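Local coordinates for protein salicylaldehyde dehydrogenase NahF (PDB 4JZ6) that probably oxidises salicylaldehyde to salicylate with NAD+ and water, a step of naphthalene degradation, as a member of the aldehyde dehydrogenase family, at residues 151-156 with 482-487; 85-90 with 206-211; 160-165 with 187-192; 239-244 with 262-267. One frame throughout, in Å; residues are numbered along the deposited sequence.

Contact 1. Residues 151-156 with 482-487. With EDO (1,2-ethanediol), chain H.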
loop_
_atom_site.group_PDB
_atom_site.type_symbol
_atom_site.label_atom_id
_atom_site.label_comp_id
_atom_site.label_asym_id
_atom_site.label_seq_id
_atom_site.Cartn_x
_atom_site.Cartn_y
_atom_site.Cartn_z
ATOM N N THR A 151 -9.574 1.012 -17.431
ATOM C CA THR A 151 -9.375 0.462 -16.100
ATOM C C THR A 151 -10.717 0.203 -15.447
ATOM O O THR A 151 -11.672 0.950 -15.654
ATOM C CB THR A 151 -8.603 1.409 -15.197
ATOM O OG1 THR A 151 -9.303 2.657 -15.112
ATOM C CG2 THR A 151 -7.213 1.635 -15.749
ATOM N N LEU A 152 -10.785 -0.866 -14.663
ATOM C CA LEU A 152 -11.992 -1.184 -13.916
ATOM C C LEU A 152 -11.665 -1.200 -12.431
ATOM O O LEU A 152 -10.571 -1.617 -12.034
ATOM C CB LEU A 152 -12.542 -2.551 -14.330
ATOM C CG LEU A 152 -12.903 -2.785 -15.797
ATOM C CD1 LEU A 152 -13.511 -4.174 -15.981
ATOM C CD2 LEU A 152 -13.862 -1.719 -16.276
ATOM N N ARG A 153 -12.602 -0.729 -11.614
ATOM C CA ARG A 153 -12.485 -0.899 -10.171
ATOM C C ARG A 153 -13.527 -1.889 -9.675
ATOM O O ARG A 153 -14.726 -1.616 -9.704
ATOM C CB ARG A 153 -12.578 0.438 -9.446
ATOM C CG ARG A 153 -11.357 1.309 -9.683
ATOM C CD ARG A 153 -11.250 2.409 -8.657
ATOM N NE ARG A 153 -9.993 3.137 -8.785
ATOM C CZ ARG A 153 -8.847 2.743 -8.237
ATOM N NH1 ARG A 153 -8.790 1.617 -7.524
ATOM N NH2 ARG A 153 -7.754 3.476 -8.408
ATOM N N GLN A 154 -13.048 -3.051 -9.238
ATOM C CA GLN A 154 -13.909 -4.174 -8.870
ATOM C C GLN A 154 -13.732 -4.517 -7.398
ATOM O O GLN A 154 -12.806 -4.020 -6.757
ATOM C CB GLN A 154 -13.553 -5.388 -9.724
ATOM C CG GLN A 154 -13.748 -5.184 -11.212
ATOM C CD GLN A 154 -13.298 -6.396 -12.003
ATOM O OE1 GLN A 154 -12.118 -6.753 -11.984
ATOM N NE2 GLN A 154 -14.242 -7.054 -12.682
ATOM N N PRO A 155 -14.625 -5.358 -6.848
ATOM C CA PRO A 155 -14.457 -5.739 -5.438
ATOM C C PRO A 155 -13.216 -6.602 -5.235
ATOM O O PRO A 155 -12.746 -7.230 -6.186
ATOM C CB PRO A 155 -15.717 -6.559 -5.143
ATOM C CG PRO A 155 -16.714 -6.111 -6.160
ATOM C CD PRO A 155 -15.919 -5.816 -7.393
ATOM N N VAL A 156 -12.713 -6.646 -4.006
ATOM C CA VAL A 156 -11.509 -7.401 -3.687
ATOM C C VAL A 156 -11.833 -8.799 -3.165
ATOM O O VAL A 156 -11.306 -9.796 -3.657
ATOM C CB VAL A 156 -10.661 -6.655 -2.630
ATOM C CG1 VAL A 156 -9.497 -7.511 -2.170
ATOM C CG2 VAL A 156 -10.173 -5.324 -3.186
ATOM N N GLU A 482 -8.305 1.454 -1.639
ATOM C CA GLU A 482 -7.966 0.534 -0.563
ATOM C C GLU A 482 -8.784 -0.744 -0.630
ATOM O O GLU A 482 -8.330 -1.805 -0.206
ATOM C CB GLU A 482 -8.179 1.204 0.788
ATOM C CG GLU A 482 -7.400 2.474 0.948
ATOM C CD GLU A 482 -5.928 2.210 1.159
ATOM O OE1 GLU A 482 -5.557 1.025 1.329
ATOM O OE2 GLU A 482 -5.147 3.190 1.162
ATOM N N PHE A 483 -9.994 -0.642 -1.165
ATOM C CA PHE A 483 -10.907 -1.777 -1.160
ATOM C C PHE A 483 -11.424 -2.099 -2.552
ATOM O O PHE A 483 -12.551 -2.569 -2.709
ATOM C CB PHE A 483 -12.067 -1.523 -0.200
ATOM C CG PHE A 483 -11.626 -1.154 1.186
ATOM C CD1 PHE A 483 -10.889 -2.045 1.953
ATOM C CD2 PHE A 483 -11.942 0.087 1.722
ATOM C CE1 PHE A 483 -10.477 -1.706 3.228
ATOM C CE2 PHE A 483 -11.535 0.433 3.001
ATOM C CZ PHE A 483 -10.800 -0.464 3.753
ATOM N N THR A 484 -10.597 -1.844 -3.560
ATOM C CA THR A 484 -10.936 -2.224 -4.922
ATOM C C THR A 484 -9.761 -2.877 -5.620
ATOM O O THR A 484 -8.600 -2.631 -5.278
ATOM C CB THR A 484 -11.409 -1.021 -5.776
ATOM O OG1 THR A 484 -10.384 -0.011 -5.822
ATOM C CG2 THR A 484 -12.702 -0.434 -5.211
ATOM N N GLU A 485 -10.075 -3.734 -6.585
ATOM C CA GLU A 485 -9.076 -4.207 -7.527
ATOM C C GLU A 485 -9.084 -3.230 -8.682
ATOM O O GLU A 485 -10.154 -2.900 -9.205
ATOM C CB GLU A 485 -9.416 -5.605 -8.053
ATOM C CG GLU A 485 -9.385 -6.720 -7.022
ATOM C CD GLU A 485 -8.008 -6.919 -6.403
ATOM O OE1 GLU A 485 -7.030 -6.277 -6.859
ATOM O OE2 GLU A 485 -7.911 -7.728 -5.451
ATOM N N LEU A 486 -7.906 -2.748 -9.062
ATOM C CA LEU A 486 -7.775 -1.936 -10.263
ATOM C C LEU A 486 -7.287 -2.834 -11.387
ATOM O O LEU A 486 -6.190 -3.382 -11.325
ATOM C CB LEU A 486 -6.809 -0.767 -10.050
ATOM C CG LEU A 486 -6.570 0.111 -11.282
ATOM C CD1 LEU A 486 -7.828 0.875 -11.656
ATOM C CD2 LEU A 486 -5.413 1.065 -11.044
ATOM N N LYS A 487 -8.114 -2.994 -12.409
ATOM C CA LYS A 487 -7.796 -3.897 -13.501
ATOM C C LYS A 487 -7.642 -3.134 -14.813
ATOM O O LYS A 487 -8.474 -2.298 -15.161
ATOM C CB LYS A 487 -8.879 -4.965 -13.629
ATOM C CG LYS A 487 -8.692 -5.890 -14.815
ATOM C CD LYS A 487 -9.839 -6.880 -14.913
ATOM C CE LYS A 487 -9.803 -7.896 -13.774
ATOM N NZ LYS A 487 -11.000 -8.795 -13.788
HETATM C C1 EDO H . -12.987 -9.843 -8.762
HETATM O O1 EDO H . -13.960 -8.791 -8.735
HETATM C C2 EDO H . -12.151 -9.759 -10.038
HETATM O O2 EDO H . -11.290 -8.613 -9.998
#
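Gln154 and Lys487 meet diagonally across an antiparallel strand pair, two residues out of register, and a diol, probably from the crystallisation liquor, bonds the same glutamine. Lys487 NZ donates to Gln154 OE1 over 2.9 Å, in the amide plane and on a lone pair. EDO O2 of the diol gives Gln154 OE1 a second hydrogen bond of 2.8 Å. The lysine chain folds at chi3 (-69°) to bring its amine there, while Gln154 NE2 bonds Met441 O of the second subunit. On the face of Arg153 and Leu486, the guanidinium lies with Leu486 CD1 4.0 Å above its centre. Arg153 NH1 donates to Thr484 OG1 at 2.8 Å, a bent bond with OG1 tilted 19° from the guanidinium plane, and forms a salt bridge with Asp481. An alanine at Arg153 would probably leave Asp481 without this partner and uncover one side of Leu486 CD1. Leu152 and Lys487, then Gln154 and Glu485, form hydrogen-bonded pairs flanking the non-hydrogen-bonded pair Arg153–Leu486. The pair belongs to the small antiparallel sheet that aldehyde dehydrogenases use in oligomerisation: the Lys487 ammonium is held by the Gln154 amide of its own chain and by the Gly440 and Ile443 carbonyls of the second subunit.

Contact 2. Residues 85-90 with 206-211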
loop_
_atom_site.group_PDB
_atom_site.type_symbol
_atom_site.label_atom_id
_atom_site.label_comp_id
_atom_site.label_asym_id
_atom_site.label_seq_id
_atom_site.Cartn_x
_atom_site.Cartn_y
_atom_site.Cartn_z
ATOM N N LEU A 85 -26.646 1.016 2.710
ATOM C CA LEU A 85 -25.743 1.794 3.549
ATOM C C LEU A 85 -26.441 3.011 4.147
ATOM O O LEU A 85 -26.254 3.331 5.319
ATOM C CB LEU A 85 -24.506 2.228 2.762
ATOM C CG LEU A 85 -23.277 1.322 2.809
ATOM C CD1 LEU A 85 -23.570 0.034 3.564
ATOM C CD2 LEU A 85 -22.788 1.041 1.402
ATOM N N LEU A 86 -27.237 3.686 3.328
ATOM C CA LEU A 86 -28.031 4.813 3.790
ATOM C C LEU A 86 -28.885 4.388 4.987
ATOM O O LEU A 86 -28.984 5.108 5.984
ATOM C CB LEU A 86 -28.919 5.313 2.650
ATOM C CG LEU A 86 -28.696 6.722 2.088
ATOM C CD1 LEU A 86 -27.347 7.293 2.494
ATOM C CD2 LEU A 86 -28.857 6.716 0.577
ATOM N N LYS A 87 -29.476 3.201 4.884
ATOM C CA LYS A 87 -30.296 2.659 5.954
ATOM C C LYS A 87 -29.505 2.421 7.244
ATOM O O LYS A 87 -30.016 2.687 8.340
ATOM C CB LYS A 87 -31.004 1.373 5.516
ATOM C CG LYS A 87 -32.084 0.924 6.499
ATOM C CD LYS A 87 -32.998 -0.134 5.912
ATOM C CE LYS A 87 -34.158 -0.434 6.855
ATOM N NZ LYS A 87 -35.039 -1.519 6.325
ATOM N N VAL A 88 -28.275 1.919 7.114
ATOM C CA VAL A 88 -27.413 1.723 8.281
ATOM C C VAL A 88 -27.306 3.021 9.064
ATOM O O VAL A 88 -27.498 3.039 10.280
ATOM C CB VAL A 88 -25.987 1.279 7.902
ATOM C CG1 VAL A 88 -25.147 1.106 9.156
ATOM C CG2 VAL A 88 -26.015 -0.007 7.118
ATOM N N ALA A 89 -27.019 4.107 8.351
ATOM C CA ALA A 89 -26.914 5.426 8.967
ATOM C C ALA A 89 -28.193 5.795 9.702
ATOM O O ALA A 89 -28.143 6.236 10.849
ATOM C CB ALA A 89 -26.573 6.481 7.933
ATOM N N ASP A 90 -29.337 5.609 9.049
ATOM C CA ASP A 90 -30.623 5.891 9.683
ATOM C C ASP A 90 -30.787 5.081 10.963
ATOM O O ASP A 90 -31.220 5.604 11.996
ATOM C CB ASP A 90 -31.778 5.561 8.735
ATOM C CG ASP A 90 -31.872 6.519 7.564
ATOM O OD1 ASP A 90 -31.346 7.648 7.669
ATOM O OD2 ASP A 90 -32.489 6.141 6.544
ATOM N N GLN A 206 -27.033 -5.164 10.791
ATOM C CA GLN A 206 -27.970 -6.270 10.619
ATOM C C GLN A 206 -29.382 -5.763 10.341
ATOM O O GLN A 206 -30.055 -6.251 9.434
ATOM C CB GLN A 206 -27.983 -7.194 11.841
ATOM C CG GLN A 206 -28.942 -8.379 11.692
ATOM C CD GLN A 206 -29.126 -9.179 12.980
ATOM O OE1 GLN A 206 -28.736 -8.738 14.064
ATOM N NE2 GLN A 206 -29.727 -10.365 12.862
ATOM N N GLU A 207 -29.815 -4.772 11.114
ATOM C CA GLU A 207 -31.175 -4.247 11.003
ATOM C C GLU A 207 -31.402 -3.375 9.767
ATOM O O GLU A 207 -32.546 -3.078 9.417
ATOM C CB GLU A 207 -31.563 -3.483 12.271
ATOM C CG GLU A 207 -31.445 -4.325 13.524
ATOM C CD GLU A 207 -31.956 -3.623 14.761
ATOM O OE1 GLU A 207 -32.294 -2.427 14.664
ATOM O OE2 GLU A 207 -32.025 -4.269 15.829
ATOM N N ALA A 208 -30.320 -2.957 9.114
ATOM C CA ALA A 208 -30.441 -2.235 7.852
ATOM C C ALA A 208 -30.737 -3.215 6.725
ATOM O O ALA A 208 -31.194 -2.823 5.647
ATOM C CB ALA A 208 -29.187 -1.454 7.557
ATOM N N GLY A 209 -30.465 -4.491 6.978
ATOM C CA GLY A 209 -30.844 -5.539 6.053
ATOM C C GLY A 209 -29.731 -6.077 5.175
ATOM O O GLY A 209 -29.998 -6.625 4.103
ATOM N N LEU A 210 -28.488 -5.930 5.624
ATOM C CA LEU A 210 -27.346 -6.467 4.889
ATOM C C LEU A 210 -27.455 -7.977 4.765
ATOM O O LEU A 210 -27.816 -8.659 5.725
ATOM C CB LEU A 210 -26.029 -6.100 5.580
ATOM C CG LEU A 210 -25.304 -4.826 5.128
ATOM C CD1 LEU A 210 -25.003 -4.896 3.639
ATOM C CD2 LEU A 210 -26.095 -3.567 5.455
ATOM N N PRO A 211 -27.159 -8.506 3.570
ATOM C CA PRO A 211 -27.208 -9.951 3.323
ATOM C C PRO A 211 -26.341 -10.734 4.306
ATOM O O PRO A 211 -25.343 -10.213 4.809
ATOM C CB PRO A 211 -26.658 -10.077 1.901
ATOM C CG PRO A 211 -26.997 -8.765 1.255
ATOM C CD PRO A 211 -26.874 -7.737 2.343
#
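Lys87 CG stands anti to its backbone N (chi1 -168°) and the chain runs on extended, which lays its methylenes along Ala208; Val88 has CG1 anti to N (chi1 180°), leaving CG2 beside the backbone N and facing the same alanine. The contact packs helix 78-94 against the C-terminal end of helix 195-208, where a Schellman motif ends the helix. Gly209 supplies its positive phi of 102°, an angle at which a CB would jam against the carbonyl oxygen of Ala208, and Gly209 N bonds back to Gln206 O at 3.0 Å. Beyond the turn Leu210 re-enters the interface, its CD2 meeting Val88 CG2 at 3.9 Å with the two side chains at about a right angle. Val205 touches both of these residues, while Phe125 of helix 111-130 and Leu180 of helix 170-181 extend the apolar cluster around Val88 and Leu210. The small methyl of Ala208 lets the helices come close: its CB lies 3.5 Å from Val88 CG2, and Lys87 CD passes 3.2 Å from Ala208 O.

Contact 3. Residues 160-165 with 187-192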
loop_
_atom_site.group_PDB
_atom_site.type_symbol
_atom_site.label_atom_id
_atom_site.label_comp_id
_atom_site.label_asym_id
_atom_site.label_seq_id
_atom_site.Cartn_x
_atom_site.Cartn_y
_atom_site.Cartn_z
ATOM N N LEU A 160 -10.216 -8.133 6.212
ATOM C CA LEU A 160 -10.051 -8.201 7.660
ATOM C C LEU A 160 -9.943 -6.798 8.257
ATOM O O LEU A 160 -8.965 -6.089 8.004
ATOM C CB LEU A 160 -8.807 -9.007 8.022
ATOM C CG LEU A 160 -8.460 -9.012 9.509
ATOM C CD1 LEU A 160 -9.609 -9.613 10.303
ATOM C CD2 LEU A 160 -7.171 -9.780 9.749
ATOM N N SER A 161 -10.947 -6.406 9.042
ATOM C CA SER A 161 -10.974 -5.083 9.668
ATOM C C SER A 161 -10.777 -5.178 11.175
ATOM O O SER A 161 -11.652 -5.668 11.893
ATOM C CB SER A 161 -12.301 -4.374 9.387
ATOM O OG SER A 161 -12.492 -4.162 8.002
ATOM N N ILE A 162 -9.632 -4.699 11.655
ATOM C CA ILE A 162 -9.355 -4.707 13.085
ATOM C C ILE A 162 -9.520 -3.304 13.670
ATOM O O ILE A 162 -8.893 -2.349 13.207
ATOM C CB ILE A 162 -7.968 -5.281 13.374
ATOM C CG1 ILE A 162 -7.921 -6.745 12.920
ATOM C CG2 ILE A 162 -7.640 -5.176 14.854
ATOM C CD1 ILE A 162 -6.536 -7.380 12.989
ATOM N N VAL A 163 -10.378 -3.190 14.680
ATOM C CA VAL A 163 -10.831 -1.891 15.173
ATOM C C VAL A 163 -10.630 -1.747 16.675
ATOM O O VAL A 163 -11.015 -2.636 17.433
ATOM C CB VAL A 163 -12.324 -1.696 14.867
ATOM C CG1 VAL A 163 -12.805 -0.343 15.365
ATOM C CG2 VAL A 163 -12.567 -1.836 13.381
ATOM N N PRO A 164 -10.026 -0.621 17.110
ATOM C CA PRO A 164 -9.754 -0.368 18.529
ATOM C C PRO A 164 -10.977 0.191 19.255
ATOM O O PRO A 164 -12.090 0.108 18.732
ATOM C CB PRO A 164 -8.653 0.685 18.476
ATOM C CG PRO A 164 -8.992 1.472 17.265
ATOM C CD PRO A 164 -9.517 0.475 16.263
ATOM N N TRP A 165 -10.759 0.781 20.429
ATOM C CA TRP A 165 -11.839 1.118 21.356
ATOM C C TRP A 165 -12.098 2.624 21.515
ATOM O O TRP A 165 -13.114 3.016 22.089
ATOM C CB TRP A 165 -11.492 0.538 22.725
ATOM C CG TRP A 165 -10.105 0.920 23.107
ATOM C CD1 TRP A 165 -8.964 0.208 22.869
ATOM C CD2 TRP A 165 -9.697 2.137 23.739
ATOM N NE1 TRP A 165 -7.871 0.901 23.333
ATOM C CE2 TRP A 165 -8.292 2.088 23.870
ATOM C CE3 TRP A 165 -10.380 3.258 24.221
ATOM C CZ2 TRP A 165 -7.564 3.119 24.461
ATOM C CZ3 TRP A 165 -9.653 4.283 24.804
ATOM C CH2 TRP A 165 -8.263 4.206 24.921
ATOM N N VAL A 187 -14.622 -9.498 7.812
ATOM C CA VAL A 187 -14.486 -10.044 9.150
ATOM C C VAL A 187 -14.053 -8.902 10.070
ATOM O O VAL A 187 -12.927 -8.402 9.977
ATOM C CB VAL A 187 -13.461 -11.190 9.192
ATOM C CG1 VAL A 187 -13.289 -11.697 10.615
ATOM C CG2 VAL A 187 -13.895 -12.319 8.273
ATOM N N PHE A 188 -14.976 -8.486 10.933
ATOM C CA PHE A 188 -14.794 -7.355 11.834
ATOM C C PHE A 188 -14.305 -7.851 13.190
ATOM O O PHE A 188 -15.040 -8.514 13.919
ATOM C CB PHE A 188 -16.135 -6.616 11.962
ATOM C CG PHE A 188 -16.187 -5.571 13.059
ATOM C CD1 PHE A 188 -15.050 -4.887 13.471
ATOM C CD2 PHE A 188 -17.403 -5.268 13.671
ATOM C CE1 PHE A 188 -15.127 -3.936 14.476
ATOM C CE2 PHE A 188 -17.484 -4.314 14.667
ATOM C CZ PHE A 188 -16.349 -3.647 15.073
ATOM N N LYS A 189 -13.060 -7.527 13.525
ATOM C CA LYS A 189 -12.505 -7.860 14.830
ATOM C C LYS A 189 -12.596 -6.654 15.748
ATOM O O LYS A 189 -11.923 -5.644 15.525
ATOM C CB LYS A 189 -11.050 -8.299 14.702
ATOM C CG LYS A 189 -10.355 -8.520 16.036
ATOM C CD LYS A 189 -10.894 -9.746 16.754
ATOM C CE LYS A 189 -10.199 -9.953 18.104
ATOM N NZ LYS A 189 -10.258 -8.749 19.000
ATOM N N GLY A 190 -13.429 -6.768 16.780
ATOM C CA GLY A 190 -13.686 -5.670 17.693
ATOM C C GLY A 190 -12.693 -5.587 18.836
ATOM O O GLY A 190 -11.730 -6.357 18.893
ATOM N N SER A 191 -12.933 -4.650 19.751
ATOM C CA SER A 191 -12.006 -4.403 20.850
ATOM C C SER A 191 -12.447 -5.047 22.153
ATOM O O SER A 191 -13.641 -5.102 22.465
ATOM C CB SER A 191 -11.827 -2.908 21.076
ATOM O OG SER A 191 -11.111 -2.686 22.276
ATOM N N GLU A 192 -11.469 -5.507 22.924
ATOM C CA GLU A 192 -11.754 -6.146 24.197
ATOM C C GLU A 192 -12.352 -5.161 25.201
ATOM O O GLU A 192 -13.038 -5.566 26.144
ATOM C CB GLU A 192 -10.488 -6.787 24.771
ATOM C CG GLU A 192 -9.408 -5.804 25.170
ATOM C CD GLU A 192 -8.289 -5.709 24.157
ATOM O OE1 GLU A 192 -8.563 -5.814 22.938
ATOM O OE2 GLU A 192 -7.128 -5.535 24.590
#
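Val163 CG2 rests 3.5 Å from Phe188 CE1, the two side chains crossing obliquely, while Ser161 O lies in the ring plane at the edge, 3.8 Å from Phe188 CD1. With CG anti to the backbone N (chi1 169°), the end of the Phe188 side chain comes nearer the neighbouring strand, close to both. On the other face, Leu160 CD1 approaches Val187 O at 3.5 Å and Ile162 CG1 packs on Lys189 CB. The backbones run parallel, 17° apart, through three bonds: Ser161 N to Val187 O, Lys189 N to Ser161 O, at 2.8 Å, and Val163 N to Lys189 O. These are adjacent strands of a beta-alpha-beta unit, strand 159-162, helix 170-181 and strand 186-189, within the Rossmann-like nucleotide-binding domain of aldehyde dehydrogenases. Lys189 bends at chi2 and chi4 to turn its amine back onto Gly190 O, 2.8 Å from NZ and nearly in line with the carbonyl bond. Ser191 OG sits near the plane of the Trp165 indole, 3.3 Å from Trp165 CB, and is hydrogen-bonded to Phe193 N. Further out, His198 meets the Phe188 ring edge-to-face, Phe193 does likewise with Trp165, and Ser161 OG is fixed by Asn242 ND2 and the Ala175 carbonyl of the connecting helix.

Contact 4. Residues 239-244 with 262-267. With SO4 (sulfate ion), chain D.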
loop_
_atom_site.group_PDB
_atom_site.type_symbol
_atom_site.label_atom_id
_atom_site.label_comp_id
_atom_site.label_asym_id
_atom_site.label_seq_id
_atom_site.Cartn_x
_atom_site.Cartn_y
_atom_site.Cartn_z
ATOM N N ARG A 239 -8.343 -11.235 1.968
ATOM C CA ARG A 239 -7.571 -10.684 0.855
ATOM C C ARG A 239 -6.743 -9.460 1.234
ATOM O O ARG A 239 -5.590 -9.338 0.826
ATOM C CB ARG A 239 -8.487 -10.360 -0.321
ATOM C CG ARG A 239 -9.144 -11.582 -0.935
ATOM C CD ARG A 239 -8.132 -12.430 -1.690
ATOM N NE ARG A 239 -7.439 -11.655 -2.718
ATOM C CZ ARG A 239 -7.924 -11.420 -3.935
ATOM N NH1 ARG A 239 -9.113 -11.900 -4.287
ATOM N NH2 ARG A 239 -7.220 -10.702 -4.802
ATOM N N ARG A 240 -7.337 -8.547 1.999
ATOM C CA ARG A 240 -6.626 -7.365 2.478
ATOM C C ARG A 240 -6.952 -7.112 3.942
ATOM O O ARG A 240 -7.921 -7.654 4.478
ATOM C CB ARG A 240 -6.951 -6.129 1.630
ATOM C CG ARG A 240 -6.407 -6.191 0.210
ATOM C CD ARG A 240 -6.824 -4.988 -0.632
ATOM N NE ARG A 240 -6.441 -5.166 -2.033
ATOM C CZ ARG A 240 -6.636 -4.268 -2.997
ATOM N NH1 ARG A 240 -7.214 -3.103 -2.731
ATOM N NH2 ARG A 240 -6.248 -4.540 -4.242
ATOM N N ILE A 241 -6.125 -6.300 4.591
ATOM C CA ILE A 241 -6.266 -6.047 6.017
ATOM C C ILE A 241 -6.153 -4.557 6.309
ATOM O O ILE A 241 -5.234 -3.892 5.824
ATOM C CB ILE A 241 -5.164 -6.768 6.819
ATOM C CG1 ILE A 241 -5.171 -8.264 6.515
ATOM C CG2 ILE A 241 -5.349 -6.540 8.306
ATOM C CD1 ILE A 241 -3.862 -8.777 6.002
ATOM N N ASN A 242 -7.097 -4.032 7.085
ATOM C CA ASN A 242 -6.939 -2.706 7.666
ATOM C C ASN A 242 -6.804 -2.830 9.180
ATOM O O ASN A 242 -7.569 -3.553 9.830
ATOM C CB ASN A 242 -8.088 -1.765 7.276
ATOM C CG ASN A 242 -9.440 -2.256 7.755
ATOM O OD1 ASN A 242 -9.978 -1.764 8.745
ATOM N ND2 ASN A 242 -9.994 -3.231 7.055
ATOM N N PHE A 243 -5.800 -2.155 9.729
ATOM C CA PHE A 243 -5.561 -2.182 11.162
ATOM C C PHE A 243 -5.466 -0.784 11.740
ATOM O O PHE A 243 -4.730 0.061 11.231
ATOM C CB PHE A 243 -4.273 -2.931 11.485
ATOM C CG PHE A 243 -3.927 -2.918 12.945
ATOM C CD1 PHE A 243 -4.451 -3.877 13.800
ATOM C CD2 PHE A 243 -3.086 -1.943 13.467
ATOM C CE1 PHE A 243 -4.142 -3.867 15.146
ATOM C CE2 PHE A 243 -2.768 -1.926 14.813
ATOM C CZ PHE A 243 -3.297 -2.888 15.654
ATOM N N THR A 244 -6.204 -0.551 12.815
ATOM C CA THR A 244 -6.118 0.707 13.528
ATOM C C THR A 244 -5.745 0.392 14.967
ATOM O O THR A 244 -6.393 -0.428 15.623
ATOM C CB THR A 244 -7.443 1.497 13.446
ATOM O OG1 THR A 244 -7.711 1.845 12.079
ATOM C CG2 THR A 244 -7.360 2.775 14.275
ATOM N N LYS A 262 0.151 -9.720 1.616
ATOM C CA LYS A 262 -1.153 -9.066 1.650
ATOM C C LYS A 262 -1.029 -7.583 1.948
ATOM O O LYS A 262 -0.250 -7.172 2.801
ATOM C CB LYS A 262 -2.087 -9.754 2.650
ATOM C CG LYS A 262 -2.144 -11.259 2.460
ATOM C CD LYS A 262 -3.505 -11.818 2.774
ATOM C CE LYS A 262 -3.514 -13.332 2.643
ATOM N NZ LYS A 262 -4.840 -13.905 3.011
ATOM N N ARG A 263 -1.796 -6.781 1.221
ATOM C CA ARG A 263 -1.786 -5.338 1.398
ATOM C C ARG A 263 -2.452 -4.936 2.707
ATOM O O ARG A 263 -3.481 -5.498 3.098
ATOM C CB ARG A 263 -2.483 -4.654 0.221
ATOM C CG ARG A 263 -2.720 -3.160 0.396
ATOM C CD ARG A 263 -3.202 -2.560 -0.904
ATOM N NE ARG A 263 -3.574 -1.154 -0.792
ATOM C CZ ARG A 263 -4.077 -0.455 -1.804
ATOM N NH1 ARG A 263 -4.250 -1.043 -2.984
ATOM N NH2 ARG A 263 -4.398 0.823 -1.647
ATOM N N CYS A 264 -1.857 -3.956 3.380
ATOM C CA CYS A 264 -2.393 -3.437 4.628
ATOM C C CYS A 264 -2.738 -1.960 4.554
ATOM O O CYS A 264 -2.016 -1.166 3.951
ATOM C CB CYS A 264 -1.404 -3.674 5.767
ATOM S SG CYS A 264 -1.256 -5.404 6.226
ATOM N N LEU A 265 -3.863 -1.604 5.159
ATOM C CA LEU A 265 -4.155 -0.214 5.461
ATOM C C LEU A 265 -3.837 -0.036 6.942
ATOM O O LEU A 265 -4.526 -0.588 7.803
ATOM C CB LEU A 265 -5.619 0.105 5.176
ATOM C CG LEU A 265 -6.008 1.563 4.940
ATOM C CD1 LEU A 265 -7.438 1.625 4.434
ATOM C CD2 LEU A 265 -5.854 2.410 6.194
ATOM N N LEU A 266 -2.779 0.719 7.225
ATOM C CA LEU A 266 -2.282 0.883 8.590
ATOM C C LEU A 266 -2.560 2.277 9.135
ATOM O O LEU A 266 -2.073 3.278 8.600
ATOM C CB LEU A 266 -0.780 0.589 8.650
ATOM C CG LEU A 266 -0.381 -0.808 9.136
ATOM C CD1 LEU A 266 -1.498 -1.836 8.914
ATOM C CD2 LEU A 266 0.923 -1.250 8.487
ATOM N N GLU A 267 -3.341 2.326 10.208
ATOM C CA GLU A 267 -3.760 3.581 10.805
ATOM C C GLU A 267 -3.262 3.593 12.245
ATOM O O GLU A 267 -3.955 3.142 13.157
ATOM C CB GLU A 267 -5.284 3.688 10.760
ATOM C CG GLU A 267 -5.809 5.104 10.712
ATOM C CD GLU A 267 -5.869 5.655 9.302
ATOM O OE1 GLU A 267 -5.592 6.857 9.124
ATOM O OE2 GLU A 267 -6.211 4.892 8.376
HETATM S S SO4 D . -4.942 -8.002 -3.591
HETATM O O1 SO4 D . -3.656 -7.421 -3.210
HETATM O O2 SO4 D . -5.317 -7.479 -4.900
HETATM O O3 SO4 D . -4.833 -9.462 -3.647
HETATM O O4 SO4 D . -5.951 -7.627 -2.602
HETATM O O HOH W 1 -3.637 -8.008 -0.551
#
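Arg240 presents one guanidinium face to Arg263, whose CD lies offset toward the rim and whose NH1 comes within 3.6 Å of Arg240 NH1, the two planes 28° apart. At its edge, in plane, sits a sulfate, probably from the crystallisation liquor: Arg240 NE donates to sulfate O4 at 2.6 Å and Arg240 NH2 to O2 at 3.2 Å. Arg239 meets this ion edge-on, through NH2 to O3. These groups crown the start of two parallel strands of a beta-alpha-beta unit, strand 240-244, helix 247-259 and strand 264-267, in the Rossmann-like domain. The like charges probably tolerate each other because acids stand nearby: Arg263 NH2 salt-bridges Asp481 and Glu482, while Arg240 NH1 bonds the Glu482 carbonyl. A leucine in place of Arg240 would probably leave that carbonyl without this donor and weaken the grip on the sulfate. Four backbone bonds follow, the first from Ile241 N to Arg263 O and the last, of 2.8 Å, from Glu267 N to Phe243 O. Lys262, Arg263 and Cys264 line a salicylaldehyde site. At the far end, Glu267, the predicted active-site residue, runs beside Thr244, both pointing the same way, with Thr244 OG1 3.3 Å from Glu267 CB.

Overall arrangement
Contacts 3 and 4 belong to one sheet, their centres 12 Å apart, where strands 159-162 and 240-244 are neighbours: Leu160 N bonds Arg240 O. Contact 1 closes a long loop around both and touches contact 4, 15 Å away between centres, through the salt bridge of Glu485 OE2 with Arg239 NH2; both reach the second subunit. Contact 2 stands apart, its nearest atoms about 10 Å from contact 3, yet helix 195-208 follows directly on strand 186-189. Contact 4 itself holds the predicted active-site Glu267 and part of a second salicylaldehyde pocket. The Pro164 and Phe483 side chains each come about 8 Å from that of Glu267, and the Pro164 side chain is also about 7 Å from a bound salicylaldehyde.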